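Local coordinates for putative integron gene cassette protein (Uncultured bacterium, PDB 3FUY) that is of unknown function, an integron cassette protein from a salt-marsh metagenome that assembles from several copies of one mixed alpha/beta chain, at residues Leu48-Gly51 and Arg52-Phe55; Gly60-Asp63 and Leu64-Lys68. All blocks are in the same frame, centred on the assembly; numbering follows the deposited sequence.

Contact 1: Leu48-Gly51 and Arg52-Phe55; sequences LRIG and RTGF
Ile50 meets the carbonyl oxygen of Phe55 because the chain, on leaving the strand that ends at Arg49, curls back on itself. Phe55 O sits 3.1 Å from Ile50 CB, close to both of its branches. Ile50 CG2 lies anti to its own backbone N, which points it at Thr53 and Phe55. It comes to 3.4 Å from Thr53 OG1. On Phe55 this methyl meets CB, 4.1 Å from Ile50 CG2. The backbone closes the same turn: Gly54 N donates to Ile50 O at 3.0 Å, and the bond is bent, with 130° at the hydrogen. Gly54 itself has positive phi, a backbone shape that favours glycine. Thr53 builds an ST turn: its hydroxyl stands between its own backbone N and carbonyl carbon (chi1 59°), where OG1 accepts from Phe55 N at 3.0 Å, while Asp101 is a second hydrogen-bond partner of the same oxygen. One face of the Phe55 ring is covered by Thr53, whose CB stands 3.2 Å above the ring plane, over its centre. Phe55 meets the ring of His168 of a second subunit, the planes about 40° apart. Arg52 NH1 forms a salt bridge with Asp100.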
loop_
_atom_site.group_PDB
_atom_site.type_symbol
_atom_site.label_atom_id
_atom_site.label_comp_id
_atom_site.label_asym_id
_atom_site.label_seq_id
_atom_site.Cartn_x
_atom_site.Cartn_y
_atom_site.Cartn_z
ATOM N N LEU B 48 5.539 -5.568 8.743
ATOM C CA LEU B 48 4.772 -6.183 9.805
ATOM C C LEU B 48 3.933 -7.349 9.260
ATOM O O LEU B 48 3.172 -7.198 8.293
ATOM C CB LEU B 48 3.879 -5.153 10.477
ATOM C CG LEU B 48 2.894 -5.708 11.504
ATOM C CD1 LEU B 48 3.651 -6.375 12.665
ATOM C CD2 LEU B 48 2.011 -4.579 11.998
ATOM N N ARG B 49 4.095 -8.517 9.875
ATOM C CA ARG B 49 3.330 -9.706 9.489
ATOM C C ARG B 49 2.607 -10.303 10.683
ATOM O O ARG B 49 3.211 -10.509 11.735
ATOM C CB ARG B 49 4.259 -10.775 8.928
ATOM C CG ARG B 49 4.572 -10.620 7.473
ATOM C CD ARG B 49 5.525 -11.710 6.989
ATOM N NE ARG B 49 5.699 -11.613 5.539
ATOM C CZ ARG B 49 5.310 -12.544 4.673
ATOM N NH1 ARG B 49 4.747 -13.671 5.112
ATOM N NH2 ARG B 49 5.499 -12.354 3.371
ATOM N N ILE B 50 1.319 -10.581 10.525
ATOM C CA ILE B 50 0.610 -11.358 11.519
ATOM C C ILE B 50 0.614 -12.806 11.005
ATOM O O ILE B 50 -0.391 -13.317 10.520
ATOM C CB ILE B 50 -0.815 -10.839 11.733
ATOM C CG1 ILE B 50 -0.851 -9.296 11.762
ATOM C CG2 ILE B 50 -1.408 -11.440 12.993
ATOM C CD1 ILE B 50 0.053 -8.651 12.843
ATOM N N GLY B 51 1.773 -13.438 11.104
ATOM C CA GLY B 51 2.075 -14.655 10.370
ATOM C C GLY B 51 1.280 -15.887 10.761
ATOM O O GLY B 51 0.716 -16.572 9.903
ATOM N N ARG B 52 1.215 -16.175 12.052
ATOM C CA ARG B 52 0.635 -17.449 12.483
ATOM C C ARG B 52 -0.874 -17.530 12.269
ATOM O O ARG B 52 -1.374 -18.516 11.726
ATOM C CB ARG B 52 0.980 -17.754 13.940
ATOM C CG ARG B 52 0.764 -19.235 14.304
ATOM C CD ARG B 52 1.359 -19.580 15.666
ATOM N NE ARG B 52 0.959 -20.915 16.137
ATOM C CZ ARG B 52 1.045 -21.311 17.405
ATOM N NH1 ARG B 52 1.518 -20.482 18.325
ATOM N NH2 ARG B 52 0.654 -22.536 17.754
ATOM N N THR B 53 -1.591 -16.494 12.688
ATOM C CA THR B 53 -3.046 -16.490 12.621
ATOM C C THR B 53 -3.605 -15.898 11.333
ATOM O O THR B 53 -4.743 -16.195 10.949
ATOM C CB THR B 53 -3.622 -15.643 13.738
ATOM O OG1 THR B 53 -3.121 -14.307 13.600
ATOM C CG2 THR B 53 -3.238 -16.216 15.115
ATOM N N GLY B 54 -2.823 -15.025 10.702
ATOM C CA GLY B 54 -3.281 -14.266 9.555
ATOM C C GLY B 54 -4.354 -13.272 9.948
ATOM O O GLY B 54 -5.144 -12.852 9.114
ATOM N N PHE B 55 -4.391 -12.905 11.224
ATOM C CA PHE B 55 -5.390 -11.967 11.710
ATOM C C PHE B 55 -4.995 -10.558 11.240
ATOM O O PHE B 55 -3.815 -10.294 11.015
ATOM C CB PHE B 55 -5.500 -11.987 13.234
ATOM C CG PHE B 55 -6.045 -13.285 13.811
ATOM C CD1 PHE B 55 -6.629 -14.237 13.003
ATOM C CD2 PHE B 55 -6.008 -13.508 15.178
ATOM C CE1 PHE B 55 -7.140 -15.420 13.546
ATOM C CE2 PHE B 55 -6.512 -14.683 15.730
ATOM C CZ PHE B 55 -7.079 -15.640 14.909
#

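Contact 2: Gly60-Asp63 and Leu64-Lys68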
loop_
_atom_site.group_PDB
_atom_site.type_symbol
_atom_site.label_atom_id
_atom_site.label_comp_id
_atom_site.label_asym_id
_atom_site.label_seq_id
_atom_site.Cartn_x
_atom_site.Cartn_y
_atom_site.Cartn_z
ATOM N N GLY B 60 -2.463 -1.757 17.916
ATOM C CA GLY B 60 -1.534 -2.304 18.899
ATOM C C GLY B 60 -0.365 -3.021 18.247
ATOM O O GLY B 60 0.797 -2.782 18.585
ATOM N N ASP B 61 -0.674 -3.903 17.301
ATOM C CA ASP B 61 0.346 -4.570 16.497
ATOM C C ASP B 61 1.315 -3.580 15.820
ATOM O O ASP B 61 2.524 -3.797 15.787
ATOM C CB ASP B 61 -0.309 -5.452 15.431
ATOM C CG ASP B 61 -1.210 -6.522 16.022
ATOM O OD1 ASP B 61 -0.879 -7.067 17.102
ATOM O OD2 ASP B 61 -2.254 -6.815 15.405
ATOM N N ILE B 62 0.779 -2.509 15.249
ATOM C CA ILE B 62 1.636 -1.534 14.588
ATOM C C ILE B 62 2.483 -0.780 15.612
ATOM O O ILE B 62 3.662 -0.559 15.388
ATOM C CB ILE B 62 0.812 -0.567 13.703
ATOM C CG1 ILE B 62 0.303 -1.323 12.469
ATOM C CG2 ILE B 62 1.654 0.636 13.273
ATOM C CD1 ILE B 62 -0.883 -0.632 11.774
ATOM N N ASP B 63 1.888 -0.409 16.746
ATOM C CA ASP B 63 2.640 0.257 17.805
ATOM C C ASP B 63 3.769 -0.645 18.338
ATOM O O ASP B 63 4.870 -0.174 18.624
ATOM C CB ASP B 63 1.715 0.671 18.953
ATOM C CG ASP B 63 2.371 1.677 19.880
ATOM O OD1 ASP B 63 2.738 2.763 19.400
ATOM O OD2 ASP B 63 2.544 1.377 21.080
ATOM N N LEU B 64 3.483 -1.941 18.459
ATOM C CA LEU B 64 4.486 -2.932 18.856
ATOM C C LEU B 64 5.622 -2.905 17.848
ATOM O O LEU B 64 6.799 -2.810 18.204
ATOM C CB LEU B 64 3.861 -4.334 18.910
ATOM C CG LEU B 64 4.769 -5.467 19.410
ATOM C CD1 LEU B 64 3.904 -6.573 19.969
ATOM C CD2 LEU B 64 5.641 -6.012 18.303
ATOM N N CYS B 65 5.262 -2.953 16.573
ATOM C CA CYS B 65 6.278 -2.892 15.533
ATOM C C CYS B 65 7.123 -1.612 15.648
ATOM O O CYS B 65 8.354 -1.663 15.579
ATOM C CB CYS B 65 5.647 -3.041 14.144
ATOM S SG CYS B 65 6.861 -3.218 12.834
ATOM N N LEU B 66 6.470 -0.469 15.854
ATOM C CA LEU B 66 7.218 0.777 16.038
ATOM C C LEU B 66 8.172 0.707 17.241
ATOM O O LEU B 66 9.292 1.217 17.181
ATOM C CB LEU B 66 6.274 1.977 16.163
ATOM C CG LEU B 66 5.503 2.331 14.879
ATOM C CD1 LEU B 66 4.468 3.425 15.136
ATOM C CD2 LEU B 66 6.461 2.743 13.777
ATOM N N ASP B 67 7.736 0.085 18.334
ATOM C CA ASP B 67 8.612 -0.038 19.494
ATOM C C ASP B 67 9.844 -0.906 19.207
ATOM O O ASP B 67 10.950 -0.576 19.643
ATOM C CB ASP B 67 7.851 -0.560 20.718
ATOM C CG ASP B 67 7.061 0.538 21.434
ATOM O OD1 ASP B 67 7.217 1.727 21.090
ATOM O OD2 ASP B 67 6.285 0.206 22.357
ATOM N N LYS B 68 9.661 -2.011 18.478
ATOM C CA LYS B 68 10.801 -2.849 18.113
ATOM C C LYS B 68 11.721 -2.135 17.100
ATOM O O LYS B 68 12.940 -2.280 17.145
ATOM C CB LYS B 68 10.344 -4.219 17.566
ATOM C CG LYS B 68 9.460 -5.031 18.518
ATOM C CD LYS B 68 10.095 -5.169 19.897
ATOM C CE LYS B 68 9.063 -5.666 20.924
ATOM N NZ LYS B 68 9.674 -5.957 22.253
#
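This is a local, turn-to-turn contact near the start of helix 59-79, which follows strand 44-49 in the chain and packs on the mixed sheet. Four successive i to i+4 backbone bonds join Gly60-Asp63 to Leu64-Lys68. Leu64 N reaches Gly60 O at 2.8 Å, and Cys65 N reaches Asp61 O at 3.0 Å. Leu66 N donates to Ile62 O at 2.8 Å and Asp67 N to Asp63 O at 2.9 Å, all four being fairly straight at the hydrogen.

Side chains add less. Ile62 CG2 and Leu66 CD1 approach to 4.4 Å, a loose apolar touch one turn apart, and both residues also pack on Ile37 of strand 34-39. Leu66 CG, set beside its own backbone N (chi1 -68°), leans back over the preceding turn and comes to 3.5 Å from Ile62 O. Asp63 and Asp67 run obliquely to each other, their carboxylate planes 61° apart and Asp63 OD2 4.1 Å from Asp67 OD2. Two like charges so close would probably disfavour each other, but His147 hydrogen-bonds Asp63 OD2 and also touches Asp67, and would probably offset the unfavourable pairing, the more so if protonated.

Leu64 CG and Cys65 SG both lie anti to their own backbone N, and both side chains pack on Val97 of strand 91-100. Two buried polar side chains have partners outside the segments: Asp61 OD1 is hydrogen-bonded to Tyr105 OH, and Lys68 NZ forms a salt bridge with Asp145. Ile62 also packs on Phe40 of a second subunit. Strands 44-49 and 91-100 are parallel neighbours in the sheet, and this helix, packed on that sheet, is the helix of the beta-alpha-beta crossover between them.

Running from the N terminus, the chain leaves strand 44-49 and first closes contact 1, a tight turn at the strand's end, before passing through a short connection into helix 59-79, where contact 2 joins successive helical turns. The two are in series, neither enclosing nor crossing the other, and their centres lie about 13 Å apart. They nevertheless touch, because the helix folds back over the strand that precedes it: Leu48 CD2 meets Ile62 CG1 at 3.7 Å, and Ile50 CD1 approaches Asp61 OD2 at 3.9 Å. Strand end, loop and helix start are thus packed together, and both contacts also reach a second subunit, contact 1 through Gly54 and Phe55 and contact 2 through Ile62.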